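Long-range contacts in dihydrolipoyl dehydrogenase (PDB 6UZI), which probably uses FAD and a redox-active disulfide to oxidise the dihydrolipoyl groups of partner proteins, passing the electrons to NAD(+): residues G385-M389 and T401-I405; N306-Q310 and E335-V339; S243-S247 and V258-K263. The contacts are given in a common frame with arbitrary orientation. Numbering follows the deposited sequence.

Contact 1 (G385-M389 and T401-I405); sequences GSFPM and TDGVI
Three backbone hydrogen bonds join 385-389 to 401-405. Phe387 N donates to Ile405 O at 3.1 Å, and Ile405 N returns to Phe387 O at 3.0 Å. Met389 N reaches Gly403 O at 2.9 Å. Phe387 and Ile405 thus form an antiparallel hydrogen-bonded pair, with CA atoms 5.5 Å apart. Pro388 and Val404 form the next, non-hydrogen-bonded pair, at 4.3 Å CA to CA. The end-to-end directions of the two segments are 161° apart. This is the edge of the antiparallel sheet of the dimerisation domain: strand 382-388 is outermost within the chain, beside 404-410. Gly403 has phi/psi of 119/-173, and a CB there would jam against the preceding carbonyl. Ser386 CA also approaches Ile405 O, at 3.2 Å. On the Phe387 and Ile405 face, Met389 (chi1, chi2 and chi3 all m) sets SD 3.9 Å from Ile405 CG1. Helix 458-469 covers this face through Ala459, which meets Phe387, Met389 and Ile405. On the other face Val404 CG2 lies 3.2 Å from Ser386 OG.

Contact 2 (N306-Q310 and E335-V339); sequences NDHLQ and EGVFV
Residues 306-310 form a tight turn, and 335-339 are part of helix 329-343. Asn306 to Leu309 is a type I beta turn, with Asp307 at phi/psi -64/-29 and His308 at -100/23. Leu309 N donates to Asn306 O at 3.1 Å. Leu309 itself has positive phi (55/32). Asn306 (chi1 p) folds its side chain over the turn. Its OD1 accepts from His308 N at 2.9 Å, an Asx turn, and from Gln310 N at 2.9 Å. Asn306 ND2 donates to Gln310 OE1 at 3.3 Å. In the helix, Val339 N bonds to Glu335 O at 3.0 Å. The closest CA atoms across the contact are those of Leu309 and Val339, 6.9 Å apart.

No hydrogen bond crosses between the segments. Leu309 (chi1 m, chi2 t) is the main apolar residue of the turn. Its CD1 lies 3.5 Å from Glu335 CB and 3.8 Å from Phe338 CD2, and its CB is 3.8 Å from Val339 CG2. Phe338 (chi1 t, chi2 94°) points toward the turn. His308 CA meets the edge of its ring, 3.6 Å from CE2. Asp307 O is 3.7 Å from Phe338 CZ. Glu335 makes its closest approach through CB; its carboxylate bonds to Tyr352 and Gly320 N and forms a salt bridge with Lys331.

Leu309 also shares a backbone hydrogen bond with Ala318, at the end of strand 316-318. The turn packs helix 329-343, which starts at the FAD-binding Ala329, beside the outermost strand 316-318 of the Rossmann-type FAD-binding sheet, with the Glu335 side chain about 7 Å from the FAD.

Contact 3 (S243-S247 and V258-K263); sequences STAVS and VTAKDK. With EDO (1,2-ethanediol), chain I.
Ser243, Ala260 and Val246 have the most surface covered in this contact. Ser243 has positive phi (52/45), before strand 245-247. Its O lies 3.6 Å from Asp262 C, and its CB is 4.0 Å from Lys263 CB. Ser243 OG (chi1 m) bonds to Asp215 and accepts from a water at 3.2 Å. That water also accepts a weak bond from Lys263 NZ at 3.4 Å.

Ala260 pairs with Val246 as an antiparallel non-hydrogen-bonded pair, with CA atoms only 4.0 Å apart. Ala260 CB sits 3.1 Å from Ala245 O, 3.5 Å from Thr244 CG2 and 4.1 Å from Val246 CG2. Val246 (chi1 t) also puts CG1 3.7 Å from Val258 CG1 (chi1 t). Val246 N donates to O2 of a 1,2-ethanediol at 3.1 Å, probably from the crystallisation liquor.

Backbone bonds fix the register. Ala245 N donates to Lys261 O at 2.8 Å and Lys261 N to Ala245 O at 3.0 Å. In this antiparallel hydrogen-bonded pair Ala245 CA and Lys261 CA are 5.3 Å apart. Ser247 N reaches Thr259 O at 2.8 Å, and Ser247 OG adds a weak bond to the same Thr259 O at 3.3 Å. The short axes of 245-247 and 258-261 pass 4.4 Å apart, with 132° between their directions.

The two strands form a beta hairpin. Strand 255-261 is the middle one of three, with 267-272 on its other side. The hairpin packs on the parallel sheet around the predicted NAD(+) site: Val246 and Thr244 touch Val211 of strand 207-211, and Val258 touches Ile186 and Ile188 of strand 184-188.

The three contacts are separate: their centres lie 33 to 40 Å apart, and none touches another. Contacts 1 and 3 both join antiparallel strands through backbone hydrogen bonds, but in different domains. In contact 1 a helix lies between the paired segments in sequence, and in contact 3 they belong to one hairpin. Contact 2 holds a loop against a helix by apolar packing; its polar groups bond within each segment or to other parts of the chain. It is the most buried of the three, although His308 and Asp307 of its turn are exposed. Contacts 1 and 3 are partly buried. In contact 3 a water and an ethanediol also take part.

Contact 1 (G385-M389 and T401-I405)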
ATOM      1  N   GLY A 385     -21.117  -2.956  -2.941  1.00 35.76           N
ATOM      2  CA  GLY A 385     -20.699  -2.264  -1.738  1.00 37.74           C
ATOM      3  C   GLY A 385     -19.712  -1.176  -2.116  1.00 47.49           C
ATOM      4  O   GLY A 385     -18.942  -1.323  -3.064  1.00 47.83           O
ATOM      5  N   SER A 386     -19.749  -0.070  -1.377  1.00 47.42           N
ATOM      6  CA  SER A 386     -18.975   1.101  -1.780  1.00 36.83           C
ATOM      7  C   SER A 386     -18.688   1.970  -0.564  1.00 45.87           C
ATOM      8  O   SER A 386     -19.620   2.402   0.120  1.00 64.44           O
ATOM      9  CB  SER A 386     -19.740   1.880  -2.846  1.00 43.60           C
ATOM     10  OG  SER A 386     -18.922   2.859  -3.455  1.00 68.09           O
ATOM     11  N   PHE A 387     -17.409   2.225  -0.289  1.00 42.28           N
ATOM     12  CA  PHE A 387     -17.012   3.093   0.815  1.00 43.18           C
ATOM     13  C   PHE A 387     -16.070   4.185   0.322  1.00 40.80           C
ATOM     14  O   PHE A 387     -15.141   3.904  -0.439  1.00 36.51           O
ATOM     15  CB  PHE A 387     -16.334   2.291   1.928  1.00 40.91           C
ATOM     16  CG  PHE A 387     -16.026   3.097   3.152  1.00 42.93           C
ATOM     17  CD1 PHE A 387     -17.004   3.325   4.114  1.00 45.75           C
ATOM     18  CD2 PHE A 387     -14.761   3.619   3.351  1.00 40.51           C
ATOM     19  CE1 PHE A 387     -16.728   4.063   5.250  1.00 41.77           C
ATOM     20  CE2 PHE A 387     -14.478   4.358   4.485  1.00 45.70           C
ATOM     21  CZ  PHE A 387     -15.468   4.580   5.437  1.00 42.65           C
ATOM     22  N   PRO A 388     -16.272   5.431   0.746  1.00 36.77           N
ATOM     23  CA  PRO A 388     -15.439   6.532   0.239  1.00 34.33           C
ATOM     24  C   PRO A 388     -14.116   6.693   0.982  1.00 38.30           C
ATOM     25  O   PRO A 388     -14.032   6.522   2.201  1.00 44.13           O
ATOM     26  CB  PRO A 388     -16.337   7.758   0.445  1.00 31.15           C
ATOM     27  CG  PRO A 388     -17.157   7.403   1.659  1.00 32.69           C
ATOM     28  CD  PRO A 388     -17.387   5.911   1.588  1.00 31.80           C
ATOM     29  N   MET A 389     -13.074   7.063   0.227  1.00 36.97           N
ATOM     30  CA  MET A 389     -11.740   7.206   0.809  1.00 34.97           C
ATOM     31  C   MET A 389     -11.653   8.390   1.761  1.00 41.56           C
ATOM     32  O   MET A 389     -10.858   8.364   2.708  1.00 40.68           O
ATOM     33  CB  MET A 389     -10.687   7.355  -0.288  1.00 36.57           C
ATOM     34  CG  MET A 389     -10.497   6.136  -1.169  1.00 37.07           C
ATOM     35  SD  MET A 389      -9.859   4.723  -0.266  1.00 46.60           S
ATOM     36  CE  MET A 389      -8.221   5.295   0.166  1.00 46.43           C
ATOM     37  N   THR A 401      -7.319  12.098   0.049  1.00 35.55           N
ATOM     38  CA  THR A 401      -8.702  11.772   0.368  1.00 33.71           C
ATOM     39  C   THR A 401      -9.565  11.409  -0.833  1.00 39.65           C
ATOM     40  O   THR A 401     -10.744  11.082  -0.647  1.00 39.55           O
ATOM     41  CB  THR A 401      -9.348  12.944   1.105  1.00 35.28           C
ATOM     42  OG1 THR A 401      -9.197  14.132   0.318  1.00 36.26           O
ATOM     43  CG2 THR A 401      -8.667  13.146   2.442  1.00 35.66           C
ATOM     44  N   ASP A 402      -9.041  11.485  -2.054  1.00 28.35           N
ATOM     45  CA  ASP A 402      -9.864  11.198  -3.223  1.00 31.27           C
ATOM     46  C   ASP A 402     -10.084   9.705  -3.397  1.00 33.58           C
ATOM     47  O   ASP A 402      -9.190   8.894  -3.139  1.00 40.72           O
ATOM     48  CB  ASP A 402      -9.237  11.768  -4.495  1.00 34.24           C
ATOM     49  CG  ASP A 402      -9.307  13.283  -4.553  1.00 47.87           C
ATOM     50  OD1 ASP A 402      -9.855  13.903  -3.612  1.00 50.14           O
ATOM     51  OD2 ASP A 402      -8.809  13.852  -5.543  1.00 52.70           O
ATOM     52  N   GLY A 403     -11.286   9.346  -3.818  1.00 32.65           N
ATOM     53  CA  GLY A 403     -11.542   8.027  -4.349  1.00 28.42           C
ATOM     54  C   GLY A 403     -12.572   7.243  -3.562  1.00 32.80           C
ATOM     55  O   GLY A 403     -13.203   7.729  -2.619  1.00 39.37           O
ATOM     56  N   VAL A 404     -12.708   5.978  -3.957  1.00 29.88           N
ATOM     57  CA  VAL A 404     -13.729   5.092  -3.430  1.00 25.00           C
ATOM     58  C   VAL A 404     -13.253   3.667  -3.669  1.00 35.18           C
ATOM     59  O   VAL A 404     -12.463   3.404  -4.583  1.00 29.14           O
ATOM     60  CB  VAL A 404     -15.096   5.374  -4.108  1.00 27.54           C
ATOM     61  CG1 VAL A 404     -15.059   4.976  -5.577  1.00 25.15           C
ATOM     62  CG2 VAL A 404     -16.229   4.664  -3.384  1.00 40.41           C
ATOM     63  N   ILE A 405     -13.716   2.748  -2.821  1.00 38.72           N
ATOM     64  CA  ILE A 405     -13.523   1.311  -2.990  1.00 27.62           C
ATOM     65  C   ILE A 405     -14.878   0.690  -3.292  1.00 34.25           C
ATOM     66  O   ILE A 405     -15.865   0.965  -2.598  1.00 34.80           O
ATOM     67  CB  ILE A 405     -12.897   0.668  -1.745  1.00 28.12           C
ATOM     68  CG1 ILE A 405     -11.587   1.370  -1.392  1.00 30.38           C
ATOM     69  CG2 ILE A 405     -12.693  -0.821  -1.969  1.00 23.19           C
ATOM     70  CD1 ILE A 405     -10.458   1.003  -2.307  1.00 25.93           C
TER

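Contact 2 (N306-Q310 and E335-V339)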
ATOM      1  N   ASN A 306      -2.947 -21.612 -27.963  1.00 48.34           N
ATOM      2  CA  ASN A 306      -4.029 -22.416 -27.431  1.00 44.66           C
ATOM      3  C   ASN A 306      -4.044 -22.309 -25.904  1.00 43.77           C
ATOM      4  O   ASN A 306      -3.507 -21.352 -25.331  1.00 44.47           O
ATOM      5  CB  ASN A 306      -3.873 -23.856 -27.929  1.00 45.38           C
ATOM      6  CG  ASN A 306      -2.565 -24.499 -27.481  1.00 51.64           C
ATOM      7  OD1 ASN A 306      -1.866 -23.994 -26.599  1.00 52.25           O
ATOM      8  ND2 ASN A 306      -2.233 -25.629 -28.091  1.00 50.53           N
ATOM      9  N   ASP A 307      -4.615 -23.316 -25.245  1.00 53.29           N
ATOM     10  CA  ASP A 307      -4.706 -23.296 -23.789  1.00 61.46           C
ATOM     11  C   ASP A 307      -3.334 -23.316 -23.128  1.00 55.82           C
ATOM     12  O   ASP A 307      -3.172 -22.781 -22.027  1.00 60.16           O
ATOM     13  CB  ASP A 307      -5.541 -24.480 -23.306  1.00 76.06           C
ATOM     14  CG  ASP A 307      -7.019 -24.268 -23.524  1.00 88.87           C
ATOM     15  OD1 ASP A 307      -7.405 -23.133 -23.884  1.00 93.85           O
ATOM     16  OD2 ASP A 307      -7.793 -25.229 -23.335  1.00 91.89           O
ATOM     17  N   HIS A 308      -2.338 -23.917 -23.778  1.00 49.80           N
ATOM     18  CA  HIS A 308      -0.995 -24.021 -23.226  1.00 51.35           C
ATOM     19  C   HIS A 308      -0.046 -22.973 -23.788  1.00 46.60           C
ATOM     20  O   HIS A 308       1.172 -23.168 -23.740  1.00 44.29           O
ATOM     21  CB  HIS A 308      -0.429 -25.421 -23.470  1.00 61.22           C
ATOM     22  CG  HIS A 308      -1.268 -26.519 -22.897  1.00 67.23           C
ATOM     23  ND1 HIS A 308      -2.379 -27.018 -23.541  1.00 71.46           N
ATOM     24  CD2 HIS A 308      -1.157 -27.215 -21.741  1.00 66.70           C
ATOM     25  CE1 HIS A 308      -2.916 -27.976 -22.807  1.00 73.42           C
ATOM     26  NE2 HIS A 308      -2.193 -28.116 -21.711  1.00 71.28           N
ATOM     27  N   LEU A 309      -0.581 -21.862 -24.302  1.00 43.62           N
ATOM     28  CA  LEU A 309       0.211 -20.808 -24.940  1.00 37.87           C
ATOM     29  C   LEU A 309       1.073 -21.356 -26.078  1.00 46.19           C
ATOM     30  O   LEU A 309       2.149 -20.827 -26.374  1.00 43.60           O
ATOM     31  CB  LEU A 309       1.070 -20.080 -23.904  1.00 26.66           C
ATOM     32  CG  LEU A 309       0.248 -19.331 -22.854  1.00 30.51           C
ATOM     33  CD1 LEU A 309       1.138 -18.697 -21.798  1.00 25.39           C
ATOM     34  CD2 LEU A 309      -0.581 -18.273 -23.544  1.00 28.55           C
ATOM     35  N   GLN A 310       0.576 -22.395 -26.744  1.00 50.24           N
ATOM     36  CA  GLN A 310       1.282 -23.093 -27.808  1.00 49.73           C
ATOM     37  C   GLN A 310       0.817 -22.577 -29.166  1.00 48.72           C
ATOM     38  O   GLN A 310      -0.382 -22.359 -29.376  1.00 51.47           O
ATOM     39  CB  GLN A 310       1.011 -24.595 -27.707  1.00 54.40           C
ATOM     40  CG  GLN A 310       2.105 -25.508 -28.204  1.00 57.87           C
ATOM     41  CD  GLN A 310       1.707 -26.968 -28.066  1.00 54.50           C
ATOM     42  OE1 GLN A 310       0.581 -27.275 -27.676  1.00 45.74           O
ATOM     43  NE2 GLN A 310       2.635 -27.870 -28.362  1.00 53.09           N
ATOM     44  N   GLU A 335       2.743 -15.687 -17.768  1.00 32.40           N
ATOM     45  CA  GLU A 335       2.719 -16.558 -18.934  1.00 29.99           C
ATOM     46  C   GLU A 335       4.093 -17.152 -19.214  1.00 37.16           C
ATOM     47  O   GLU A 335       4.189 -18.296 -19.678  1.00 35.02           O
ATOM     48  CB  GLU A 335       2.178 -15.783 -20.130  1.00 24.76           C
ATOM     49  CG  GLU A 335       0.686 -15.500 -20.005  1.00 31.60           C
ATOM     50  CD  GLU A 335       0.091 -14.866 -21.242  1.00 36.89           C
ATOM     51  OE1 GLU A 335       0.832 -14.161 -21.957  1.00 41.17           O
ATOM     52  OE2 GLU A 335      -1.111 -15.090 -21.511  1.00 37.68           O
ATOM     53  N   GLY A 336       5.163 -16.412 -18.913  1.00 37.37           N
ATOM     54  CA  GLY A 336       6.498 -16.976 -19.047  1.00 26.39           C
ATOM     55  C   GLY A 336       6.743 -18.130 -18.093  1.00 31.20           C
ATOM     56  O   GLY A 336       7.261 -19.177 -18.491  1.00 29.18           O
ATOM     57  N   VAL A 337       6.344 -17.965 -16.825  1.00 30.53           N
ATOM     58  CA  VAL A 337       6.450 -19.057 -15.859  1.00 35.89           C
ATOM     59  C   VAL A 337       5.567 -20.225 -16.276  1.00 35.76           C
ATOM     60  O   VAL A 337       5.920 -21.395 -16.083  1.00 37.75           O
ATOM     61  CB  VAL A 337       6.089 -18.562 -14.447  1.00 32.93           C
ATOM     62  CG1 VAL A 337       6.109 -19.718 -13.468  1.00 30.15           C
ATOM     63  CG2 VAL A 337       7.050 -17.476 -14.011  1.00 41.58           C
ATOM     64  N   PHE A 338       4.408 -19.924 -16.862  1.00 39.51           N
ATOM     65  CA  PHE A 338       3.500 -20.970 -17.312  1.00 38.52           C
ATOM     66  C   PHE A 338       4.155 -21.837 -18.380  1.00 40.15           C
ATOM     67  O   PHE A 338       4.119 -23.072 -18.300  1.00 46.05           O
ATOM     68  CB  PHE A 338       2.203 -20.344 -17.837  1.00 27.76           C
ATOM     69  CG  PHE A 338       1.200 -21.346 -18.344  1.00 29.25           C
ATOM     70  CD1 PHE A 338       0.202 -21.828 -17.509  1.00 38.98           C
ATOM     71  CD2 PHE A 338       1.247 -21.804 -19.656  1.00 29.56           C
ATOM     72  CE1 PHE A 338      -0.728 -22.755 -17.972  1.00 42.43           C
ATOM     73  CE2 PHE A 338       0.324 -22.730 -20.121  1.00 31.81           C
ATOM     74  CZ  PHE A 338      -0.664 -23.204 -19.281  1.00 33.16           C
ATOM     75  N   VAL A 339       4.758 -21.207 -19.395  1.00 28.62           N
ATOM     76  CA  VAL A 339       5.348 -21.990 -20.478  1.00 40.44           C
ATOM     77  C   VAL A 339       6.519 -22.824 -19.968  1.00 46.21           C
ATOM     78  O   VAL A 339       6.633 -24.017 -20.285  1.00 37.63           O
ATOM     79  CB  VAL A 339       5.762 -21.077 -21.647  1.00 40.64           C
ATOM     80  CG1 VAL A 339       6.595 -21.852 -22.645  1.00 44.60           C
ATOM     81  CG2 VAL A 339       4.526 -20.529 -22.343  1.00 40.67           C
TER

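Contact 3 (S243-S247 and V258-K263)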
ATOM      1  N   SER A 243     -15.140  11.864 -26.945  1.00 35.70           N
ATOM      2  CA  SER A 243     -15.999  11.588 -28.105  1.00 41.32           C
ATOM      3  C   SER A 243     -15.661  12.495 -29.285  1.00 38.93           C
ATOM      4  O   SER A 243     -16.543  13.031 -29.962  1.00 41.00           O
ATOM      5  CB  SER A 243     -17.478  11.720 -27.735  1.00 42.95           C
ATOM      6  OG  SER A 243     -17.831  10.872 -26.655  1.00 33.21           O
ATOM      7  N   THR A 244     -14.368  12.649 -29.549  1.00 35.92           N
ATOM      8  CA  THR A 244     -13.877  13.616 -30.522  1.00 40.45           C
ATOM      9  C   THR A 244     -12.942  12.898 -31.482  1.00 38.24           C
ATOM     10  O   THR A 244     -11.934  12.326 -31.058  1.00 40.39           O
ATOM     11  CB  THR A 244     -13.166  14.776 -29.816  1.00 35.64           C
ATOM     12  OG1 THR A 244     -14.059  15.362 -28.866  1.00 36.03           O
ATOM     13  CG2 THR A 244     -12.761  15.838 -30.802  1.00 41.32           C
ATOM     14  N   ALA A 245     -13.269  12.931 -32.770  1.00 31.17           N
ATOM     15  CA  ALA A 245     -12.543  12.174 -33.784  1.00 31.88           C
ATOM     16  C   ALA A 245     -11.511  13.085 -34.435  1.00 38.48           C
ATOM     17  O   ALA A 245     -11.863  13.991 -35.193  1.00 35.51           O
ATOM     18  CB  ALA A 245     -13.505  11.604 -34.823  1.00 36.96           C
ATOM     19  N   VAL A 246     -10.235  12.838 -34.126  1.00 43.65           N
ATOM     20  CA  VAL A 246      -9.144  13.625 -34.683  1.00 34.96           C
ATOM     21  C   VAL A 246      -8.975  13.274 -36.150  1.00 37.79           C
ATOM     22  O   VAL A 246      -9.087  12.106 -36.543  1.00 45.07           O
ATOM     23  CB  VAL A 246      -7.838  13.385 -33.904  1.00 31.69           C
ATOM     24  CG1 VAL A 246      -6.689  14.146 -34.538  1.00 30.30           C
ATOM     25  CG2 VAL A 246      -7.996  13.776 -32.454  1.00 35.24           C
ATOM     26  N   SER A 247      -8.745  14.294 -36.975  1.00 32.90           N
ATOM     27  CA  SER A 247      -8.492  14.099 -38.386  1.00 39.03           C
ATOM     28  C   SER A 247      -7.161  14.670 -38.850  1.00 44.07           C
ATOM     29  O   SER A 247      -6.770  14.426 -39.999  1.00 41.31           O
ATOM     30  CB  SER A 247      -9.619  14.727 -39.218  1.00 35.47           C
ATOM     31  OG  SER A 247      -9.743  16.116 -38.935  1.00 40.54           O
ATOM     32  N   VAL A 258      -4.161  20.275 -33.587  1.00 34.81           N
ATOM     33  CA  VAL A 258      -4.945  19.048 -33.680  1.00 31.87           C
ATOM     34  C   VAL A 258      -6.345  19.432 -34.133  1.00 39.81           C
ATOM     35  O   VAL A 258      -7.037  20.187 -33.441  1.00 48.15           O
ATOM     36  CB  VAL A 258      -4.980  18.302 -32.333  1.00 34.14           C
ATOM     37  CG1 VAL A 258      -5.893  17.092 -32.394  1.00 32.26           C
ATOM     38  CG2 VAL A 258      -3.581  17.906 -31.904  1.00 29.80           C
ATOM     39  N   THR A 259      -6.761  18.932 -35.296  1.00 37.27           N
ATOM     40  CA  THR A 259      -8.087  19.210 -35.836  1.00 43.24           C
ATOM     41  C   THR A 259      -8.953  17.962 -35.724  1.00 38.18           C
ATOM     42  O   THR A 259      -8.473  16.849 -35.950  1.00 38.86           O
ATOM     43  CB  THR A 259      -8.034  19.690 -37.299  1.00 42.58           C
ATOM     44  OG1 THR A 259      -7.357  18.729 -38.122  1.00 45.81           O
ATOM     45  CG2 THR A 259      -7.338  21.031 -37.402  1.00 41.97           C
ATOM     46  N   ALA A 260     -10.224  18.152 -35.361  1.00 34.08           N
ATOM     47  CA  ALA A 260     -11.116  17.030 -35.087  1.00 45.17           C
ATOM     48  C   ALA A 260     -12.570  17.481 -35.202  1.00 40.26           C
ATOM     49  O   ALA A 260     -12.866  18.659 -35.407  1.00 36.31           O
ATOM     50  CB  ALA A 260     -10.840  16.449 -33.694  1.00 34.73           C
ATOM     51  N   LYS A 261     -13.483  16.525 -35.034  1.00 42.16           N
ATOM     52  CA  LYS A 261     -14.913  16.800 -34.977  1.00 44.39           C
ATOM     53  C   LYS A 261     -15.472  16.142 -33.723  1.00 39.80           C
ATOM     54  O   LYS A 261     -15.052  15.043 -33.352  1.00 42.96           O
ATOM     55  CB  LYS A 261     -15.649  16.308 -36.227  1.00 45.31           C
ATOM     56  CG  LYS A 261     -15.406  17.177 -37.444  1.00 41.60           C
ATOM     57  CD  LYS A 261     -16.284  16.777 -38.617  1.00 50.33           C
ATOM     58  CE  LYS A 261     -16.043  17.661 -39.841  1.00 60.05           C
ATOM     59  NZ  LYS A 261     -16.530  19.061 -39.653  1.00 62.40           N
ATOM     60  N   ASP A 262     -16.426  16.816 -33.079  1.00 45.82           N
ATOM     61  CA  ASP A 262     -16.984  16.357 -31.815  1.00 46.07           C
ATOM     62  C   ASP A 262     -18.210  15.486 -32.075  1.00 44.90           C
ATOM     63  O   ASP A 262     -18.571  15.209 -33.221  1.00 52.85           O
ATOM     64  CB  ASP A 262     -17.295  17.553 -30.913  1.00 51.62           C
ATOM     65  CG  ASP A 262     -18.385  18.470 -31.476  1.00 60.09           C
ATOM     66  OD1 ASP A 262     -18.976  18.165 -32.538  1.00 61.48           O
ATOM     67  OD2 ASP A 262     -18.641  19.523 -30.855  1.00 60.40           O
ATOM     68  N   LYS A 263     -18.883  15.062 -31.004  1.00 42.44           N
ATOM     69  CA  LYS A 263     -19.992  14.135 -31.171  1.00 42.23           C
ATOM     70  C   LYS A 263     -21.173  14.781 -31.879  1.00 46.08           C
ATOM     71  O   LYS A 263     -21.962  14.071 -32.510  1.00 46.92           O
ATOM     72  CB  LYS A 263     -20.410  13.568 -29.812  1.00 40.84           C
ATOM     73  CG  LYS A 263     -21.018  14.576 -28.860  1.00 43.53           C
ATOM     74  CD  LYS A 263     -20.821  14.122 -27.431  1.00 47.11           C
ATOM     75  CE  LYS A 263     -22.126  14.029 -26.657  1.00 54.76           C
ATOM     76  NZ  LYS A 263     -21.984  13.079 -25.500  1.00 58.12           N
TER
HETATM   77  C1  EDO I 505      -9.001   9.432 -34.852  1.00 60.86           C
HETATM   78  O1  EDO I 505      -8.995   8.266 -35.684  1.00 64.19           O
HETATM   79  C2  EDO I 505      -9.684   9.108 -33.525  1.00 60.97           C
HETATM   80  O2  EDO I 505      -9.536  10.194 -32.592  1.00 62.38           O
HETATM   81  O   HOH W   1     -18.872  12.638 -24.256  1.00 41.06           O